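Local coordinates for protein putative rubredoxin reductase (PDB 3FG2) that probably passes electrons from NADH through its bound FAD to a ferredoxin, as the reductase of the CYP199A2 system, at residues Ala255-Asp260 with Ile270-Asp275; Ala277-Val282 with Met288-Val293. All blocks are in the same frame, centred on the assembly; numbering follows the deposited sequence.

Overall arrangement
The two contacts follow one another along the chain and meet side by side, their centres about 8 Å apart, and both reach the FAD. Contact 1 sets strand 257-259 against the run that leads to the diphosphate and ribityl chain, while contact 2 pairs strand 277-281 with the segment that leads to the pyrimidine end of the flavin. Strands 257-259 and 277-281 are parallel neighbours in one small sheet, and Leu-278 N lies 2.9 Å from Ile-257 O, a probable hydrogen bond. A second probable one joins Arg-289 NH1 to Asp-275 O at 2.8 Å. Beside it, Asp-275 OD1 packs 3.2 Å from Glu-291 CA, so the two FAD-binding segments abut directly.

Contact 1 of 2, residues Ala255-Asp260 with Ile270-Asp275; sequences AGIIVD and ISAIGD. With FAD (flavin-adenine dinucleotide), chain B.
Val-259 carries CG1 opposite its own carbonyl carbon (chi1 -62°), and this rotation lays the methyl against Ala-272 CB at 3.4 Å, closer than usual for two carbons. At the other end of the contact Asp-275 holds CG anti to its carbonyl carbon (chi1 -77°), which carries OD1 to the ribityl chain of the FAD. Ile-257, two residues before Val-259 on the same face of its strand, meets the same Ala-272 CB: its CG2 and its CB each lie 4.0 Å from it. The alanine methyl sits against the notch formed by the two branched side chains on one face of strand 257-259, and the interface is wholly apolar and buried.

Beyond Ala-272 the chain runs through Ile-Gly-Asp, consistent with the Gly-Asp FAD-binding motif of this flavoprotein family. Gly-274 passes the diphosphate with CA 3.5 Å from FAD O2P, where any CB would collide with that oxygen; its backbone angles also require glycine. Asp-275 then grips the cofactor twice. Its N donates to FAD O2P (3.1 Å, angle at the hydrogen 151°), and its OD1 accepts from the ribityl O3' at 2.9 Å. Replacing it by alanine removes the carboxylate acceptor of FAD O3', and the ribityl chain would probably be set freer to turn.

Strand 270-272 is the edge of the five-stranded parallel sheet, next to 101-104, and Ile-257 also touches Leu-104; Ile-273 faces helix 293-306, while strand 257-259 belongs to the separate three-stranded sheet, paired with 277-281.

Contact 2 of 2, residues Ala277-Val282 with Met288-Val293; sequences ALFESV and MRVESV. With FAD (flavin-adenine dinucleotide), chain B.
Phe-279 and Met-288 lie side by side and point the same way, as a cross-strand pair on one face of the sheet, and with like chi1 values (near +60° in each) they stay alongside. Met-288 CG touches the far end of the ring at Phe-279 CZ, 3.7 Å away. The sulfur makes a Met-aromatic contact from an oblique direction, with SD 5.2 Å from the ring centroid and 46° off its normal. Val-290 comes instead at the ring edge, its CG2 4.2 Å from Phe-279 CE2. Outside the pair, Tyr-314 meets the Phe-279 ring edge-to-face.

Beneath these side chains the backbones form a beta hairpin, in which Phe-279 and Met-288 are an antiparallel hydrogen-bonded pair. Met-288 N donates to Phe-279 O at 2.9 Å, in the carbonyl plane; the return bond from Phe-279 N to Met-288 O is bent and weak. Farther along, the two chains part and water 1 sits between them, accepting from Val-290 N at 2.8 Å and lying 2.9 Å from Ala-277 O. Arg-289 lays its CG 3.3 Å from that same Ala-277 O, then bends at chi3, and its NH2 forms a salt bridge with Glu-291 OE1.

Ser-292 is the N-cap of helix 293-306, its OG accepting from Asn-295 N. At this helix start Val-293 N donates almost straight to FAD O2 (3.2 Å, 168°), where the helix end would probably help stabilise negative charge on the flavin pyrimidine.

Contact 1 of 2, residues Ala255-Asp260 with Ile270-Asp275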
loop_
_atom_site.group_PDB
_atom_site.type_symbol
_atom_site.label_atom_id
_atom_site.label_comp_id
_atom_site.label_asym_id
_atom_site.label_seq_id
_atom_site.Cartn_x
_atom_site.Cartn_y
_atom_site.Cartn_z
ATOM N N ALA A 255 -5.897 13.526 -6.675
ATOM C CA ALA A 255 -5.052 12.660 -5.864
ATOM C C ALA A 255 -5.265 11.246 -6.421
ATOM O O ALA A 255 -5.741 10.351 -5.725
ATOM C CB ALA A 255 -5.478 12.726 -4.407
ATOM N N GLY A 256 -4.918 11.073 -7.693
ATOM C CA GLY A 256 -5.078 9.804 -8.375
ATOM C C GLY A 256 -5.719 10.054 -9.731
ATOM O O GLY A 256 -6.166 11.172 -10.010
ATOM N N ILE A 257 -5.744 9.033 -10.585
ATOM C CA ILE A 257 -6.355 9.157 -11.907
ATOM C C ILE A 257 -7.850 8.896 -11.734
ATOM O O ILE A 257 -8.254 7.814 -11.314
ATOM C CB ILE A 257 -5.771 8.120 -12.894
ATOM C CG1 ILE A 257 -4.245 8.181 -12.867
ATOM C CG2 ILE A 257 -6.282 8.393 -14.313
ATOM C CD1 ILE A 257 -3.573 7.164 -13.774
ATOM N N ILE A 258 -8.670 9.889 -12.061
ATOM C CA ILE A 258 -10.114 9.765 -11.898
ATOM C C ILE A 258 -10.786 8.761 -12.828
ATOM O O ILE A 258 -10.551 8.753 -14.037
ATOM C CB ILE A 258 -10.802 11.143 -12.041
ATOM C CG1 ILE A 258 -10.378 12.050 -10.878
ATOM C CG2 ILE A 258 -12.317 10.983 -12.034
ATOM C CD1 ILE A 258 -10.807 13.503 -11.032
ATOM N N VAL A 259 -11.621 7.912 -12.229
ATOM C CA VAL A 259 -12.360 6.877 -12.948
ATOM C C VAL A 259 -13.754 6.714 -12.323
ATOM O O VAL A 259 -13.954 7.047 -11.156
ATOM C CB VAL A 259 -11.602 5.517 -12.899
ATOM C CG1 VAL A 259 -10.249 5.644 -13.587
ATOM C CG2 VAL A 259 -11.413 5.074 -11.458
ATOM N N ASP A 260 -14.715 6.215 -13.101
ATOM C CA ASP A 260 -16.075 6.026 -12.594
ATOM C C ASP A 260 -16.260 4.682 -11.885
ATOM O O ASP A 260 -15.285 4.009 -11.565
ATOM C CB ASP A 260 -17.108 6.161 -13.727
ATOM C CG ASP A 260 -16.902 5.151 -14.848
ATOM O OD1 ASP A 260 -16.212 4.126 -14.634
ATOM O OD2 ASP A 260 -17.451 5.386 -15.951
ATOM N N ILE A 270 -9.551 3.444 -22.004
ATOM C CA ILE A 270 -8.557 3.677 -20.962
ATOM C C ILE A 270 -9.096 3.543 -19.536
ATOM O O ILE A 270 -9.957 4.319 -19.096
ATOM C CB ILE A 270 -7.906 5.072 -21.102
ATOM C CG1 ILE A 270 -7.206 5.186 -22.458
ATOM C CG2 ILE A 270 -6.880 5.282 -19.988
ATOM C CD1 ILE A 270 -6.400 6.466 -22.640
ATOM N N SER A 271 -8.572 2.557 -18.815
ATOM C CA SER A 271 -8.966 2.316 -17.427
ATOM C C SER A 271 -7.791 2.569 -16.491
ATOM O O SER A 271 -6.632 2.563 -16.913
ATOM C CB SER A 271 -9.429 0.869 -17.239
ATOM O OG SER A 271 -10.661 0.637 -17.887
ATOM N N ALA A 272 -8.097 2.788 -15.217
ATOM C CA ALA A 272 -7.063 3.003 -14.204
ATOM C C ALA A 272 -7.406 2.119 -13.010
ATOM O O ALA A 272 -8.554 2.091 -12.568
ATOM C CB ALA A 272 -7.019 4.464 -13.784
ATOM N N ILE A 273 -6.415 1.394 -12.499
ATOM C CA ILE A 273 -6.626 0.499 -11.368
ATOM C C ILE A 273 -5.465 0.545 -10.370
ATOM O O ILE A 273 -4.331 0.891 -10.726
ATOM C CB ILE A 273 -6.764 -0.969 -11.834
ATOM C CG1 ILE A 273 -5.509 -1.378 -12.609
ATOM C CG2 ILE A 273 -8.007 -1.141 -12.690
ATOM C CD1 ILE A 273 -5.480 -2.829 -12.998
ATOM N N GLY A 274 -5.762 0.182 -9.122
ATOM C CA GLY A 274 -4.737 0.153 -8.095
ATOM C C GLY A 274 -4.484 1.452 -7.360
ATOM O O GLY A 274 -5.341 2.324 -7.279
ATOM N N ASP A 275 -3.286 1.575 -6.813
ATOM C CA ASP A 275 -2.910 2.762 -6.066
ATOM C C ASP A 275 -3.073 4.064 -6.850
ATOM O O ASP A 275 -3.331 5.108 -6.258
ATOM C CB ASP A 275 -1.462 2.637 -5.594
ATOM C CG ASP A 275 -1.313 1.723 -4.391
ATOM O OD1 ASP A 275 -2.283 1.016 -4.035
ATOM O OD2 ASP A 275 -0.211 1.714 -3.800
HETATM P PA FAD B . 2.505 -1.094 -7.501
HETATM O O1A FAD B . 3.274 0.014 -6.877
HETATM O O2A FAD B . 2.613 -2.365 -7.047
HETATM O O5B FAD B . 3.188 -1.141 -8.878
HETATM C C5B FAD B . 3.293 -0.004 -9.793
HETATM C C4B FAD B . 4.304 -0.471 -10.863
HETATM O O4B FAD B . 4.126 0.408 -12.038
HETATM C C3B FAD B . 5.789 -0.348 -10.476
HETATM O O3B FAD B . 6.592 -1.457 -10.734
HETATM C C2B FAD B . 6.178 0.940 -11.144
HETATM O O2B FAD B . 7.554 1.093 -11.304
HETATM C C1B FAD B . 5.475 0.794 -12.460
HETATM N N9A FAD B . 5.242 2.012 -13.240
HETATM C C8A FAD B . 4.939 3.259 -12.757
HETATM N N7A FAD B . 4.793 4.164 -13.716
HETATM C C5A FAD B . 5.008 3.487 -14.881
HETATM C C6A FAD B . 4.994 3.926 -16.295
HETATM N N6A FAD B . 4.750 5.154 -16.688
HETATM N N1A FAD B . 5.263 2.930 -17.212
HETATM C C2A FAD B . 5.523 1.630 -16.845
HETATM N N3A FAD B . 5.556 1.149 -15.580
HETATM C C4A FAD B . 5.291 2.118 -14.628
HETATM N N1 FAD B . -0.652 -3.652 1.141
HETATM C C2 FAD B . -1.302 -4.545 1.888
HETATM O O2 FAD B . -2.470 -4.743 1.744
HETATM N N3 FAD B . -0.639 -5.316 2.898
HETATM C C4 FAD B . 0.716 -5.174 3.144
HETATM O O4 FAD B . 1.245 -5.851 4.007
HETATM C C4X FAD B . 1.439 -4.203 2.329
HETATM N N5 FAD B . 2.769 -4.027 2.518
HETATM C C5X FAD B . 3.427 -3.105 1.723
HETATM C C6 FAD B . 4.827 -2.944 1.926
HETATM C C7 FAD B . 5.570 -2.054 1.177
HETATM C C7M FAD B . 7.059 -1.920 1.433
HETATM C C8 FAD B . 4.914 -1.247 0.142
HETATM C C8M FAD B . 5.665 -0.256 -0.719
HETATM C C9 FAD B . 3.526 -1.395 -0.066
HETATM C C9A FAD B . 2.780 -2.316 0.710
HETATM N N10 FAD B . 1.349 -2.532 0.540
HETATM C C10 FAD B . 0.685 -3.443 1.311
HETATM C "C1'" FAD B . 0.662 -1.733 -0.506
HETATM C "C2'" FAD B . 0.644 -2.509 -1.858
HETATM O "O2'" FAD B . 1.973 -2.845 -2.191
HETATM C "C3'" FAD B . 0.019 -1.608 -2.903
HETATM O "O3'" FAD B . -1.326 -1.316 -2.538
HETATM C "C4'" FAD B . 0.039 -2.297 -4.257
HETATM O "O4'" FAD B . 1.402 -2.611 -4.646
HETATM C "C5'" FAD B . -0.582 -1.372 -5.274
HETATM O "O5'" FAD B . -0.503 -2.102 -6.672
HETATM P P FAD B . -0.290 -1.289 -7.917
HETATM O O1P FAD B . -0.311 -2.386 -9.019
HETATM O O2P FAD B . -1.211 -0.258 -8.093
HETATM O O3P FAD B . 1.028 -0.648 -7.887
#

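Contact 2 of 2, residues Ala277-Val282 with Met288-Val293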
loop_
_atom_site.group_PDB
_atom_site.type_symbol
_atom_site.label_atom_id
_atom_site.label_comp_id
_atom_site.label_asym_id
_atom_site.label_seq_id
_atom_site.Cartn_x
_atom_site.Cartn_y
_atom_site.Cartn_z
ATOM N N ALA A 277 -5.433 4.841 -8.983
ATOM C CA ALA A 277 -6.824 5.178 -9.274
ATOM C C ALA A 277 -7.671 5.828 -8.175
ATOM O O ALA A 277 -7.698 5.368 -7.031
ATOM C CB ALA A 277 -7.539 3.931 -9.803
ATOM N N LEU A 278 -8.371 6.899 -8.557
ATOM C CA LEU A 278 -9.269 7.643 -7.670
ATOM C C LEU A 278 -10.662 7.311 -8.222
ATOM O O LEU A 278 -11.222 8.049 -9.039
ATOM C CB LEU A 278 -9.005 9.148 -7.789
ATOM C CG LEU A 278 -9.431 10.061 -6.635
ATOM C CD1 LEU A 278 -9.306 11.515 -7.088
ATOM C CD2 LEU A 278 -10.863 9.759 -6.195
ATOM N N PHE A 279 -11.209 6.191 -7.764
ATOM C CA PHE A 279 -12.492 5.698 -8.238
ATOM C C PHE A 279 -13.748 6.122 -7.490
ATOM O O PHE A 279 -13.709 6.551 -6.336
ATOM C CB PHE A 279 -12.449 4.173 -8.268
ATOM C CG PHE A 279 -12.373 3.551 -6.906
ATOM C CD1 PHE A 279 -13.512 3.022 -6.305
ATOM C CD2 PHE A 279 -11.165 3.515 -6.210
ATOM C CE1 PHE A 279 -13.448 2.460 -5.020
ATOM C CE2 PHE A 279 -11.086 2.962 -4.935
ATOM C CZ PHE A 279 -12.227 2.429 -4.335
ATOM N N GLU A 280 -14.871 5.968 -8.177
ATOM C CA GLU A 280 -16.174 6.287 -7.628
ATOM C C GLU A 280 -16.654 5.021 -6.924
ATOM O O GLU A 280 -16.725 3.965 -7.544
ATOM C CB GLU A 280 -17.123 6.661 -8.768
ATOM C CG GLU A 280 -18.540 6.984 -8.325
ATOM C CD GLU A 280 -19.471 7.286 -9.491
ATOM O OE1 GLU A 280 -20.685 7.464 -9.240
ATOM O OE2 GLU A 280 -18.996 7.345 -10.652
ATOM N N SER A 281 -16.972 5.126 -5.637
ATOM C CA SER A 281 -17.435 3.977 -4.851
ATOM C C SER A 281 -18.945 3.959 -4.574
ATOM O O SER A 281 -19.442 4.734 -3.748
ATOM C CB SER A 281 -16.684 3.928 -3.515
ATOM O OG SER A 281 -17.216 2.928 -2.657
ATOM N N VAL A 282 -19.667 3.068 -5.251
ATOM C CA VAL A 282 -21.113 2.962 -5.047
ATOM C C VAL A 282 -21.422 2.663 -3.589
ATOM O O VAL A 282 -22.286 3.301 -2.983
ATOM C CB VAL A 282 -21.759 1.828 -5.895
ATOM C CG1 VAL A 282 -21.917 2.269 -7.331
ATOM C CG2 VAL A 282 -20.911 0.561 -5.805
ATOM N N MET A 288 -12.612 7.755 -3.951
ATOM C CA MET A 288 -11.460 7.535 -3.081
ATOM C C MET A 288 -10.337 6.784 -3.776
ATOM O O MET A 288 -10.516 6.242 -4.864
ATOM C CB MET A 288 -11.887 6.746 -1.841
ATOM C CG MET A 288 -12.449 5.357 -2.158
ATOM S SD MET A 288 -13.444 4.630 -0.819
ATOM C CE MET A 288 -12.621 3.104 -0.591
ATOM N N ARG A 289 -9.173 6.776 -3.138
ATOM C CA ARG A 289 -8.008 6.066 -3.646
ATOM C C ARG A 289 -7.616 5.136 -2.505
ATOM O O ARG A 289 -7.515 5.573 -1.370
ATOM C CB ARG A 289 -6.855 7.035 -3.944
ATOM C CG ARG A 289 -5.668 6.379 -4.654
ATOM C CD ARG A 289 -4.538 7.363 -4.906
ATOM N NE ARG A 289 -3.844 7.727 -3.671
ATOM C CZ ARG A 289 -2.877 7.002 -3.114
ATOM N NH1 ARG A 289 -2.481 5.868 -3.686
ATOM N NH2 ARG A 289 -2.312 7.403 -1.980
ATOM N N VAL A 290 -7.410 3.859 -2.788
ATOM C CA VAL A 290 -7.039 2.935 -1.728
ATOM C C VAL A 290 -5.717 2.250 -2.018
ATOM O O VAL A 290 -5.494 1.772 -3.128
ATOM C CB VAL A 290 -8.129 1.868 -1.521
ATOM C CG1 VAL A 290 -7.684 0.859 -0.474
ATOM C CG2 VAL A 290 -9.425 2.540 -1.087
ATOM N N GLU A 291 -4.839 2.211 -1.015
ATOM C CA GLU A 291 -3.530 1.580 -1.155
ATOM C C GLU A 291 -3.497 0.236 -0.450
ATOM O O GLU A 291 -3.193 0.171 0.738
ATOM C CB GLU A 291 -2.423 2.431 -0.534
ATOM C CG GLU A 291 -2.306 3.858 -1.017
ATOM C CD GLU A 291 -1.159 4.598 -0.326
ATOM O OE1 GLU A 291 -1.186 5.846 -0.323
ATOM O OE2 GLU A 291 -0.232 3.936 0.204
ATOM N N SER A 292 -3.795 -0.835 -1.169
ATOM C CA SER A 292 -3.754 -2.155 -0.569
ATOM C C SER A 292 -3.745 -3.214 -1.665
ATOM O O SER A 292 -4.200 -2.972 -2.779
ATOM C CB SER A 292 -4.957 -2.362 0.359
ATOM O OG SER A 292 -6.162 -2.495 -0.378
ATOM N N VAL A 293 -3.209 -4.383 -1.343
ATOM C CA VAL A 293 -3.147 -5.476 -2.296
ATOM C C VAL A 293 -4.561 -5.862 -2.671
ATOM O O VAL A 293 -4.852 -6.179 -3.826
ATOM C CB VAL A 293 -2.432 -6.691 -1.684
ATOM C CG1 VAL A 293 -2.572 -7.891 -2.594
ATOM C CG2 VAL A 293 -0.970 -6.350 -1.448
HETATM P PA FAD B . 2.505 -1.094 -7.501
HETATM O O1A FAD B . 3.274 0.014 -6.877
HETATM O O2A FAD B . 2.613 -2.365 -7.047
HETATM O O5B FAD B . 3.188 -1.141 -8.878
HETATM C C5B FAD B . 3.293 -0.004 -9.793
HETATM C C4B FAD B . 4.304 -0.471 -10.863
HETATM O O4B FAD B . 4.126 0.408 -12.038
HETATM C C3B FAD B . 5.789 -0.348 -10.476
HETATM O O3B FAD B . 6.592 -1.457 -10.734
HETATM C C2B FAD B . 6.178 0.940 -11.144
HETATM O O2B FAD B . 7.554 1.093 -11.304
HETATM C C1B FAD B . 5.475 0.794 -12.460
HETATM N N9A FAD B . 5.242 2.012 -13.240
HETATM C C8A FAD B . 4.939 3.259 -12.757
HETATM N N7A FAD B . 4.793 4.164 -13.716
HETATM C C5A FAD B . 5.008 3.487 -14.881
HETATM C C6A FAD B . 4.994 3.926 -16.295
HETATM N N6A FAD B . 4.750 5.154 -16.688
HETATM N N1A FAD B . 5.263 2.930 -17.212
HETATM C C2A FAD B . 5.523 1.630 -16.845
HETATM N N3A FAD B . 5.556 1.149 -15.580
HETATM C C4A FAD B . 5.291 2.118 -14.628
HETATM N N1 FAD B . -0.652 -3.652 1.141
HETATM C C2 FAD B . -1.302 -4.545 1.888
HETATM O O2 FAD B . -2.470 -4.743 1.744
HETATM N N3 FAD B . -0.639 -5.316 2.898
HETATM C C4 FAD B . 0.716 -5.174 3.144
HETATM O O4 FAD B . 1.245 -5.851 4.007
HETATM C C4X FAD B . 1.439 -4.203 2.329
HETATM N N5 FAD B . 2.769 -4.027 2.518
HETATM C C5X FAD B . 3.427 -3.105 1.723
HETATM C C6 FAD B . 4.827 -2.944 1.926
HETATM C C7 FAD B . 5.570 -2.054 1.177
HETATM C C7M FAD B . 7.059 -1.920 1.433
HETATM C C8 FAD B . 4.914 -1.247 0.142
HETATM C C8M FAD B . 5.665 -0.256 -0.719
HETATM C C9 FAD B . 3.526 -1.395 -0.066
HETATM C C9A FAD B . 2.780 -2.316 0.710
HETATM N N10 FAD B . 1.349 -2.532 0.540
HETATM C C10 FAD B . 0.685 -3.443 1.311
HETATM C "C1'" FAD B . 0.662 -1.733 -0.506
HETATM C "C2'" FAD B . 0.644 -2.509 -1.858
HETATM O "O2'" FAD B . 1.973 -2.845 -2.191
HETATM C "C3'" FAD B . 0.019 -1.608 -2.903
HETATM O "O3'" FAD B . -1.326 -1.316 -2.538
HETATM C "C4'" FAD B . 0.039 -2.297 -4.257
HETATM O "O4'" FAD B . 1.402 -2.611 -4.646
HETATM C "C5'" FAD B . -0.582 -1.372 -5.274
HETATM O "O5'" FAD B . -0.503 -2.102 -6.672
HETATM P P FAD B . -0.290 -1.289 -7.917
HETATM O O1P FAD B . -0.311 -2.386 -9.019
HETATM O O2P FAD B . -1.211 -0.258 -8.093
HETATM O O3P FAD B . 1.028 -0.648 -7.887
HETATM O O HOH W 1 -7.633 2.911 -5.458
#